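Beta-lactamase Rm3 (Uncultured bacterium, PDB 5IQK) hydrolyses the beta-lactam ring of antibiotics as a zinc-dependent subclass B3 metallo-beta-lactamase, a type of enzyme that confers antibiotic resistance. Local coordinates at residues C7-A15 with Y25-S33. Sequence-based numbering, arbitrary orientation.
Sequences CATWNADQA and YVGMKGLSS. With ZN (zinc ion), chain E.
Trp10, the last residue of helix 5-10, and Ala12, just beyond its end, turn their backbone carbonyls to Gly30 and Lys29 in the loop between strands 23-25 and 34-36. Gly30 N donates to Trp10 O at 2.9 Å, a bent bond (N-H...O angle 138°). Lys29 N reaches Ala12 O at 2.8 Å and more directly, at 157°. Gln14 and Gly27 are joined through water: one molecule accepts from Gln14 N and donates to Gly27 O, and a second donates to both Gln14 O and Gly27 O, so two waters grip the glycine carbonyl.

The Lys29 chain, bent at chi2 and chi3, curls along Ala12 and Asp13, bringing NZ to Gln14 OE1 at 2.7 Å from above the amide plane. Gln14 NE2 donates to Ala15 O at 3.0 Å, with that oxygen in the amide plane, which fixes the flip of the amide. Gln14 CG lies 3.9 Å from Tyr25 CE2, while Tyr25 OH donates to Met28 O at 2.7 Å and ties the loop to its own strand.

Asn11 OD1, beside Met28 CG, is satisfied by Ser52, and Lys55 binds both Asn11 O and the Asp13 carboxylate. At the other end, Leu31 CG packs on Trp10 CB at 3.8 Å; the indole meets zinc ligand His223 edge-to-face. Cys7 SG, with Cys4, binds a zinc distinct from that of His223. The Leu31 side chain lies about 5 Å from another bound zinc, consistent with a loop beside the active site. Two backbone bonds, two water bridges and one side-chain bond join the segments, mainly through main-chain polar atoms.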
loop_
_atom_site.group_PDB
_atom_site.type_symbol
_atom_site.label_atom_id
_atom_site.label_comp_id
_atom_site.label_asym_id
_atom_site.label_seq_id
_atom_site.Cartn_x
_atom_site.Cartn_y
_atom_site.Cartn_z
ATOM N N CYS A 7 7.267 5.181 -14.608
ATOM C CA CYS A 7 7.386 3.799 -14.124
ATOM C C CYS A 7 8.841 3.454 -13.776
ATOM O O CYS A 7 9.087 2.744 -12.791
ATOM C CB CYS A 7 6.834 2.805 -15.150
ATOM S SG CYS A 7 5.017 2.754 -15.263
ATOM N N ALA A 8 9.785 3.942 -14.579
ATOM C CA ALA A 8 11.215 3.683 -14.334
ATOM C C ALA A 8 11.651 4.267 -12.995
ATOM O O ALA A 8 12.403 3.640 -12.241
ATOM C CB ALA A 8 12.069 4.251 -15.459
ATOM N N THR A 9 11.195 5.481 -12.707
ATOM C CA THR A 9 11.485 6.124 -11.429
ATOM C C THR A 9 10.847 5.388 -10.256
ATOM O O THR A 9 11.507 5.103 -9.259
ATOM C CB THR A 9 11.011 7.591 -11.419
ATOM O OG1 THR A 9 11.780 8.327 -12.369
ATOM C CG2 THR A 9 11.220 8.217 -10.046
ATOM N N TRP A 10 9.564 5.082 -10.379
ATOM C CA TRP A 10 8.855 4.375 -9.310
ATOM C C TRP A 10 9.484 3.013 -9.000
ATOM O O TRP A 10 9.507 2.588 -7.840
ATOM C CB TRP A 10 7.386 4.194 -9.680
ATOM C CG TRP A 10 6.568 5.479 -9.587
ATOM C CD1 TRP A 10 7.008 6.713 -9.197
ATOM C CD2 TRP A 10 5.178 5.626 -9.897
ATOM N NE1 TRP A 10 5.964 7.628 -9.248
ATOM C CE2 TRP A 10 4.833 6.976 -9.665
ATOM C CE3 TRP A 10 4.198 4.751 -10.362
ATOM C CZ2 TRP A 10 3.540 7.467 -9.880
ATOM C CZ3 TRP A 10 2.913 5.238 -10.571
ATOM C CH2 TRP A 10 2.599 6.577 -10.322
ATOM N N ASN A 11 9.962 2.321 -10.031
ATOM C CA ASN A 11 10.472 0.956 -9.855
ATOM C C ASN A 11 11.970 0.862 -9.572
ATOM O O ASN A 11 12.513 -0.236 -9.526
ATOM C CB ASN A 11 10.154 0.111 -11.095
ATOM C CG ASN A 11 10.236 -1.387 -10.828
ATOM O OD1 ASN A 11 9.701 -1.881 -9.840
ATOM N ND2 ASN A 11 10.922 -2.108 -11.706
ATOM N N ALA A 12 12.631 1.997 -9.379
ATOM C CA ALA A 12 14.082 2.009 -9.150
ATOM C C ALA A 12 14.468 1.204 -7.909
ATOM O O ALA A 12 13.727 1.156 -6.927
ATOM C CB ALA A 12 14.584 3.434 -9.027
ATOM N N ASP A 13 15.630 0.569 -7.979
ATOM C CA ASP A 13 16.152 -0.228 -6.872
ATOM C C ASP A 13 16.147 0.508 -5.549
ATOM O O ASP A 13 16.540 1.673 -5.467
ATOM C CB ASP A 13 17.591 -0.660 -7.146
ATOM C CG ASP A 13 17.704 -1.684 -8.242
ATOM O OD1 ASP A 13 16.668 -2.180 -8.727
ATOM O OD2 ASP A 13 18.857 -2.003 -8.605
ATOM N N GLN A 14 15.748 -0.204 -4.511
ATOM C CA GLN A 14 15.963 0.232 -3.143
ATOM C C GLN A 14 16.471 -0.953 -2.349
ATOM O O GLN A 14 15.843 -2.005 -2.342
ATOM C CB GLN A 14 14.671 0.778 -2.521
ATOM C CG GLN A 14 14.821 1.054 -1.037
ATOM C CD GLN A 14 15.878 2.101 -0.762
ATOM O OE1 GLN A 14 15.786 3.214 -1.251
ATOM N NE2 GLN A 14 16.902 1.738 0.010
ATOM N N ALA A 15 17.619 -0.801 -1.701
ATOM C CA ALA A 15 18.110 -1.852 -0.809
ATOM C C ALA A 15 17.139 -2.050 0.362
ATOM O O ALA A 15 16.720 -1.080 0.987
ATOM C CB ALA A 15 19.507 -1.508 -0.309
ATOM N N TYR A 25 11.116 -3.329 5.078
ATOM C CA TYR A 25 10.819 -2.749 3.757
ATOM C C TYR A 25 11.495 -3.553 2.639
ATOM O O TYR A 25 12.704 -3.778 2.683
ATOM C CB TYR A 25 11.278 -1.298 3.699
ATOM C CG TYR A 25 10.796 -0.557 2.457
ATOM C CD1 TYR A 25 9.528 0.002 2.415
ATOM C CD2 TYR A 25 11.605 -0.439 1.339
ATOM C CE1 TYR A 25 9.074 0.685 1.285
ATOM C CE2 TYR A 25 11.162 0.259 0.188
ATOM C CZ TYR A 25 9.900 0.800 0.181
ATOM O OH TYR A 25 9.453 1.469 -0.934
ATOM N N VAL A 26 10.721 -3.991 1.646
ATOM C CA VAL A 26 11.275 -4.781 0.543
ATOM C C VAL A 26 10.852 -4.233 -0.823
ATOM O O VAL A 26 10.945 -4.933 -1.839
ATOM C CB VAL A 26 10.860 -6.269 0.642
ATOM C CG1 VAL A 26 11.515 -6.922 1.847
ATOM C CG2 VAL A 26 9.355 -6.402 0.724
ATOM N N GLY A 27 10.419 -2.974 -0.835
ATOM C CA GLY A 27 9.928 -2.336 -2.041
ATOM C C GLY A 27 10.988 -1.617 -2.869
ATOM O O GLY A 27 12.177 -1.958 -2.842
ATOM N N MET A 28 10.531 -0.624 -3.632
ATOM C CA MET A 28 11.354 0.106 -4.593
ATOM C C MET A 28 11.423 1.584 -4.194
ATOM O O MET A 28 10.853 1.984 -3.180
ATOM C CB MET A 28 10.779 -0.037 -6.015
ATOM C CG MET A 28 10.939 -1.415 -6.661
ATOM S SD MET A 28 10.154 -2.789 -5.772
ATOM C CE MET A 28 8.460 -2.201 -5.615
ATOM N N LYS A 29 12.091 2.407 -4.995
ATOM C CA LYS A 29 12.248 3.812 -4.640
ATOM C C LYS A 29 10.910 4.573 -4.613
ATOM O O LYS A 29 10.759 5.538 -3.863
ATOM C CB LYS A 29 13.211 4.501 -5.600
ATOM C CG LYS A 29 13.877 5.726 -5.006
ATOM C CD LYS A 29 14.826 5.347 -3.889
ATOM C CE LYS A 29 16.144 4.799 -4.429
ATOM N NZ LYS A 29 17.062 4.340 -3.355
ATOM N N GLY A 30 9.954 4.157 -5.433
ATOM C CA GLY A 30 8.708 4.910 -5.540
ATOM C C GLY A 30 7.449 4.121 -5.253
ATOM O O GLY A 30 6.345 4.668 -5.374
ATOM N N LEU A 31 7.609 2.850 -4.871
ATOM C CA LEU A 31 6.482 1.944 -4.605
ATOM C C LEU A 31 6.796 1.046 -3.415
ATOM O O LEU A 31 7.793 0.323 -3.443
ATOM C CB LEU A 31 6.192 1.081 -5.833
ATOM C CG LEU A 31 5.828 1.819 -7.124
ATOM C CD1 LEU A 31 5.856 0.847 -8.294
ATOM C CD2 LEU A 31 4.460 2.466 -6.977
ATOM N N SER A 32 5.940 1.047 -2.390
ATOM C CA SER A 32 6.256 0.298 -1.177
ATOM C C SER A 32 5.856 -1.164 -1.282
ATOM O O SER A 32 4.918 -1.524 -1.988
ATOM C CB SER A 32 5.584 0.927 0.050
ATOM O OG SER A 32 6.072 2.246 0.277
ATOM N N SER A 33 6.627 -1.998 -0.606
ATOM C CA SER A 33 6.255 -3.375 -0.322
ATOM C C SER A 33 6.831 -3.665 1.054
ATOM O O SER A 33 7.950 -3.250 1.348
ATOM C CB SER A 33 6.801 -4.344 -1.374
ATOM O OG SER A 33 6.378 -5.674 -1.079
HETATM ZN ZN ZN E . 4.402 4.138 -16.979
HETATM O O HOH W 1 14.045 -2.630 -5.137
HETATM O O HOH W 2 13.688 -2.625 -0.595
#